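Local coordinates for mbDLG-3 protein (Monosiga brevicollis, PDB 6X1N), which probably binds short C-terminal peptides of partner proteins through this PDZ domain, the third of a Dlg1-type scaffold with further SH3 and guanylate-kinase-like domains, at residues A15-S20 with K82-G87; F19-P24 with L62-Q67. One frame throughout, in Å; residues are numbered along the deposited sequence.

Contact 1: A15-S20 with K82-G87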
loop_
_atom_site.group_PDB
_atom_site.type_symbol
_atom_site.label_atom_id
_atom_site.label_comp_id
_atom_site.label_asym_id
_atom_site.label_seq_id
_atom_site.Cartn_x
_atom_site.Cartn_y
_atom_site.Cartn_z
ATOM N N ALA A 15 -1.847 -16.928 -7.017
ATOM C CA ALA A 15 -2.183 -15.844 -7.928
ATOM C C ALA A 15 -1.487 -14.533 -7.597
ATOM O O ALA A 15 -1.732 -13.530 -8.275
ATOM C CB ALA A 15 -3.699 -15.633 -7.965
ATOM N N GLY A 16 -0.631 -14.504 -6.590
ATOM C CA GLY A 16 0.042 -13.276 -6.233
ATOM C C GLY A 16 -0.699 -12.469 -5.184
ATOM O O GLY A 16 -1.804 -12.797 -4.740
ATOM N N PHE A 17 -0.066 -11.364 -4.796
ATOM C CA PHE A 17 -0.613 -10.502 -3.753
ATOM C C PHE A 17 -1.880 -9.777 -4.195
ATOM O O PHE A 17 -2.683 -9.387 -3.343
ATOM C CB PHE A 17 0.443 -9.503 -3.297
ATOM C CG PHE A 17 1.561 -10.126 -2.496
ATOM C CD1 PHE A 17 1.298 -10.731 -1.271
ATOM C CD2 PHE A 17 2.868 -10.088 -2.949
ATOM C CE1 PHE A 17 2.318 -11.291 -0.521
ATOM C CE2 PHE A 17 3.898 -10.645 -2.197
ATOM C CZ PHE A 17 3.621 -11.247 -0.988
ATOM N N GLY A 18 -2.060 -9.550 -5.491
ATOM C CA GLY A 18 -3.342 -9.097 -6.001
ATOM C C GLY A 18 -3.679 -7.633 -5.818
ATOM O O GLY A 18 -4.856 -7.291 -5.683
ATOM N N PHE A 19 -2.689 -6.745 -5.812
ATOM C CA PHE A 19 -3.003 -5.326 -5.731
ATOM C C PHE A 19 -1.916 -4.518 -6.406
ATOM O O PHE A 19 -0.777 -4.967 -6.549
ATOM C CB PHE A 19 -3.224 -4.853 -4.289
ATOM C CG PHE A 19 -1.972 -4.796 -3.451
ATOM C CD1 PHE A 19 -1.548 -5.908 -2.728
ATOM C CD2 PHE A 19 -1.252 -3.617 -3.337
ATOM C CE1 PHE A 19 -0.407 -5.843 -1.934
ATOM C CE2 PHE A 19 -0.110 -3.542 -2.545
ATOM C CZ PHE A 19 0.319 -4.649 -1.850
ATOM N N SER A 20 -2.292 -3.317 -6.822
ATOM C CA SER A 20 -1.371 -2.332 -7.362
ATOM C C SER A 20 -1.193 -1.218 -6.345
ATOM O O SER A 20 -2.132 -0.881 -5.615
ATOM C CB SER A 20 -1.958 -1.684 -8.615
ATOM O OG SER A 20 -2.320 -2.661 -9.584
ATOM N N LYS A 82 8.527 -6.385 -4.725
ATOM C CA LYS A 82 9.104 -7.300 -5.704
ATOM C C LYS A 82 10.210 -8.146 -5.092
ATOM O O LYS A 82 10.454 -9.268 -5.551
ATOM C CB LYS A 82 9.620 -6.504 -6.905
ATOM C CG LYS A 82 10.120 -7.355 -8.073
ATOM C CD LYS A 82 8.988 -8.075 -8.812
ATOM C CE LYS A 82 9.535 -8.905 -9.976
ATOM N NZ LYS A 82 8.476 -9.725 -10.635
ATOM N N HIS A 83 10.863 -7.647 -4.047
ATOM C CA HIS A 83 11.994 -8.321 -3.418
ATOM C C HIS A 83 11.604 -9.284 -2.298
ATOM O O HIS A 83 12.486 -9.954 -1.752
ATOM C CB HIS A 83 13.007 -7.300 -2.885
ATOM C CG HIS A 83 13.825 -6.644 -3.954
ATOM N ND1 HIS A 83 15.116 -6.208 -3.740
ATOM C CD2 HIS A 83 13.535 -6.347 -5.243
ATOM C CE1 HIS A 83 15.586 -5.672 -4.853
ATOM N NE2 HIS A 83 14.647 -5.744 -5.779
ATOM N N ILE A 84 10.323 -9.367 -1.930
ATOM C CA ILE A 84 9.904 -10.334 -0.921
ATOM C C ILE A 84 10.265 -11.738 -1.390
ATOM O O ILE A 84 9.954 -12.128 -2.524
ATOM C CB ILE A 84 8.397 -10.187 -0.653
ATOM C CG1 ILE A 84 8.097 -8.830 -0.003
ATOM C CG2 ILE A 84 7.880 -11.346 0.201
ATOM C CD1 ILE A 84 6.602 -8.525 0.143
ATOM N N THR A 85 10.940 -12.499 -0.527
ATOM C CA THR A 85 11.378 -13.842 -0.896
ATOM C C THR A 85 10.547 -14.953 -0.272
ATOM O O THR A 85 10.500 -16.056 -0.829
ATOM C CB THR A 85 12.852 -14.063 -0.528
ATOM O OG1 THR A 85 13.020 -13.941 0.891
ATOM C CG2 THR A 85 13.735 -13.048 -1.227
ATOM N N ASP A 86 9.894 -14.702 0.862
ATOM C CA ASP A 86 9.148 -15.743 1.559
ATOM C C ASP A 86 7.647 -15.702 1.292
ATOM O O ASP A 86 6.902 -16.478 1.902
ATOM C CB ASP A 86 9.426 -15.706 3.067
ATOM C CG ASP A 86 9.029 -14.392 3.713
ATOM O OD1 ASP A 86 8.417 -13.535 3.038
ATOM O OD2 ASP A 86 9.316 -14.222 4.915
ATOM N N GLY A 87 7.185 -14.821 0.405
ATOM C CA GLY A 87 5.774 -14.762 0.071
ATOM C C GLY A 87 4.868 -14.155 1.119
ATOM O O GLY A 87 3.647 -14.287 0.999
#

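Contact 2: F19-P24 with L62-Q67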
loop_
_atom_site.group_PDB
_atom_site.type_symbol
_atom_site.label_atom_id
_atom_site.label_comp_id
_atom_site.label_asym_id
_atom_site.label_seq_id
_atom_site.Cartn_x
_atom_site.Cartn_y
_atom_site.Cartn_z
ATOM N N PHE A 19 -2.689 -6.745 -5.812
ATOM C CA PHE A 19 -3.003 -5.326 -5.731
ATOM C C PHE A 19 -1.916 -4.518 -6.406
ATOM O O PHE A 19 -0.777 -4.967 -6.549
ATOM C CB PHE A 19 -3.224 -4.853 -4.289
ATOM C CG PHE A 19 -1.972 -4.796 -3.451
ATOM C CD1 PHE A 19 -1.548 -5.908 -2.728
ATOM C CD2 PHE A 19 -1.252 -3.617 -3.337
ATOM C CE1 PHE A 19 -0.407 -5.843 -1.934
ATOM C CE2 PHE A 19 -0.110 -3.542 -2.545
ATOM C CZ PHE A 19 0.319 -4.649 -1.850
ATOM N N SER A 20 -2.292 -3.317 -6.822
ATOM C CA SER A 20 -1.371 -2.332 -7.362
ATOM C C SER A 20 -1.193 -1.218 -6.345
ATOM O O SER A 20 -2.132 -0.881 -5.615
ATOM C CB SER A 20 -1.958 -1.684 -8.615
ATOM O OG SER A 20 -2.320 -2.661 -9.584
ATOM N N LEU A 21 -0.005 -0.625 -6.304
ATOM C CA LEU A 21 0.221 0.528 -5.441
ATOM C C LEU A 21 0.734 1.722 -6.237
ATOM O O LEU A 21 1.189 1.598 -7.380
ATOM C CB LEU A 21 1.125 0.202 -4.237
ATOM C CG LEU A 21 2.537 -0.344 -4.474
ATOM C CD1 LEU A 21 3.522 0.731 -4.939
ATOM C CD2 LEU A 21 3.073 -1.000 -3.211
ATOM N N LEU A 22 0.666 2.888 -5.605
ATOM C CA LEU A 22 1.192 4.112 -6.182
ATOM C C LEU A 22 1.953 4.873 -5.111
ATOM O O LEU A 22 1.819 4.621 -3.908
ATOM C CB LEU A 22 0.114 4.999 -6.830
ATOM C CG LEU A 22 -0.962 5.702 -5.996
ATOM C CD1 LEU A 22 -0.434 6.878 -5.151
ATOM C CD2 LEU A 22 -2.045 6.200 -6.943
ATOM N N GLY A 23 2.760 5.816 -5.561
ATOM C CA GLY A 23 3.493 6.654 -4.653
ATOM C C GLY A 23 4.106 7.809 -5.407
ATOM O O GLY A 23 3.915 7.959 -6.615
ATOM N N PRO A 24 4.852 8.655 -4.703
ATOM C CA PRO A 24 5.455 9.824 -5.346
ATOM C C PRO A 24 6.709 9.444 -6.118
ATOM O O PRO A 24 7.311 8.393 -5.907
ATOM C CB PRO A 24 5.808 10.729 -4.158
ATOM C CG PRO A 24 6.074 9.787 -3.049
ATOM C CD PRO A 24 5.171 8.571 -3.269
ATOM N N LEU A 62 0.666 2.528 5.463
ATOM C CA LEU A 62 1.519 3.227 6.422
ATOM C C LEU A 62 2.830 2.483 6.633
ATOM O O LEU A 62 3.890 3.103 6.806
ATOM C CB LEU A 62 0.780 3.412 7.744
ATOM C CG LEU A 62 -0.465 4.299 7.651
ATOM C CD1 LEU A 62 -1.338 4.168 8.906
ATOM C CD2 LEU A 62 -0.079 5.751 7.422
ATOM N N SER A 63 2.787 1.154 6.622
ATOM C CA SER A 63 4.000 0.365 6.743
ATOM C C SER A 63 3.788 -0.965 6.043
ATOM O O SER A 63 2.654 -1.421 5.862
ATOM C CB SER A 63 4.377 0.151 8.213
ATOM O OG SER A 63 3.351 -0.545 8.889
ATOM N N MET A 64 4.899 -1.579 5.645
ATOM C CA MET A 64 4.883 -2.886 5.013
ATOM C C MET A 64 6.103 -3.648 5.492
ATOM O O MET A 64 7.226 -3.150 5.385
ATOM C CB MET A 64 4.941 -2.752 3.492
ATOM C CG MET A 64 4.942 -4.083 2.766
ATOM S SD MET A 64 5.166 -3.947 0.983
ATOM C CE MET A 64 3.726 -2.978 0.518
ATOM N N ASN A 65 5.884 -4.845 6.029
ATOM C CA ASN A 65 6.980 -5.701 6.480
ATOM C C ASN A 65 7.922 -4.956 7.420
ATOM O O ASN A 65 9.145 -5.043 7.311
ATOM C CB ASN A 65 7.717 -6.338 5.301
ATOM C CG ASN A 65 6.889 -7.402 4.619
ATOM O OD1 ASN A 65 5.860 -7.816 5.149
ATOM N ND2 ASN A 65 7.327 -7.857 3.459
ATOM N N GLY A 66 7.337 -4.201 8.346
ATOM C CA GLY A 66 8.103 -3.467 9.331
ATOM C C GLY A 66 8.731 -2.175 8.851
ATOM O O GLY A 66 9.382 -1.495 9.654
ATOM N N GLN A 67 8.564 -1.812 7.580
ATOM C CA GLN A 67 9.175 -0.612 7.014
ATOM C C GLN A 67 8.156 0.519 6.997
ATOM O O GLN A 67 7.067 0.371 6.435
ATOM C CB GLN A 67 9.691 -0.877 5.603
ATOM C CG GLN A 67 10.575 -2.108 5.498
ATOM C CD GLN A 67 11.674 -2.123 6.537
ATOM O OE1 GLN A 67 11.709 -2.996 7.410
ATOM N NE2 GLN A 67 12.578 -1.151 6.458
#

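Contact 1: A15-S20 with K82-G87
F17 reaches across to I84 and G87 with the far end of its ring. CG is turned beside its backbone N (chi1 -71°), which sends the ring out from the loop towards 82-87, where it supplies more than half of the buried surface. Its CE2 meets CD1 of I84 at 4.2 Å, and the two side chains meet at a slant. Isoleucine suits this place because its CG1 branch runs on in an extended line (chi2 173°) and offers a methyl at its tip. On G87 the ring rests against the backbone: its CZ lies 3.6 Å from G87 O, again obliquely, in van der Waals contact. G87 has a positive phi (74°), a conformation glycine adopts easily. No hydrogen bond joins the segments; the contact is wholly one of packing. In sequence, G16-F19 (GFGF) corresponds to the GLGF-type loop that binds the peptide carboxylate in PDZ domains, and probably does so here. Backbone bonds tie G16 and F17 to A48 and A49 of helix 48-52, while the F17 ring also packs on L10 of strand 6-11 and, together with I84, on M89 of strand 88-95.

Contact 2: F19-P24 with L62-Q67
M64 meets F19 and L21 through one group, its terminal methyl, and the apolar contact is confined to these three side chains. The first two torsions of M64 are extended (chi1 179°, chi2 -175°), so the thioether is carried straight towards strand 19-22, and the last torsion (chi3 -61°) brings the methyl round to F19 and L21. CE then lies 4.3 Å from CD2 of L21 and, more loosely, 4.5 Å from CZ of F19, which it meets at the ring's edge and near its plane. Methionine suits the place: its long, unbranched, flexible chain brings a methyl to meet L21 and F19, and the side chains together bridge backbones whose CA atoms at L21 and M64 are 11.9 Å apart. Leucine and phenylalanine, both turned inward on alternate residues of one strand, present a branched and a flat apolar surface to it.

Hydrogen bonds do not cross between the segments but shape 62-67 itself. A type I' turn from M64 to Q67 is closed by M64 N to Q67 O at 3.0 Å and by Q67 N to M64 O at 2.9 Å. N65 and G66 occupy its corners with positive phi, which asparagine tolerates well and glycine readily. The N65 side chain also bonds through OD1 to the backbone N of T90.

Strand 38-43 pairs with both strands, running between them. The three side chains meet on the face of the sheet packed by helix 74-82, with L80 and V81 on M64, and Y74 and A77 on L21; M89 of strand 88-95 touches both F19 and M64.

How the contacts relate
Along the chain the contacts are nested: 15-20 runs into 19-24, with F19 and S20 common to both, then come 62-67 and finally 82-87. Their centres lie about 12 Å apart, contact 2 near the middle of the domain and contact 1 towards its edge. They touch where CD1 of I84 packs 3.5 Å from ND2 of N65, and both reach the same sheet. Strand 19-22 and helix 74-82 form the usual peptide groove of PDZ domains; contact 1 lies beside its carboxylate-loop end and contact 2 at its floor, with L21 between strand and helix. A glycerol hydrogen-bonded to F19 O, probably from the crystallisation liquor, is consistent with a pocket there.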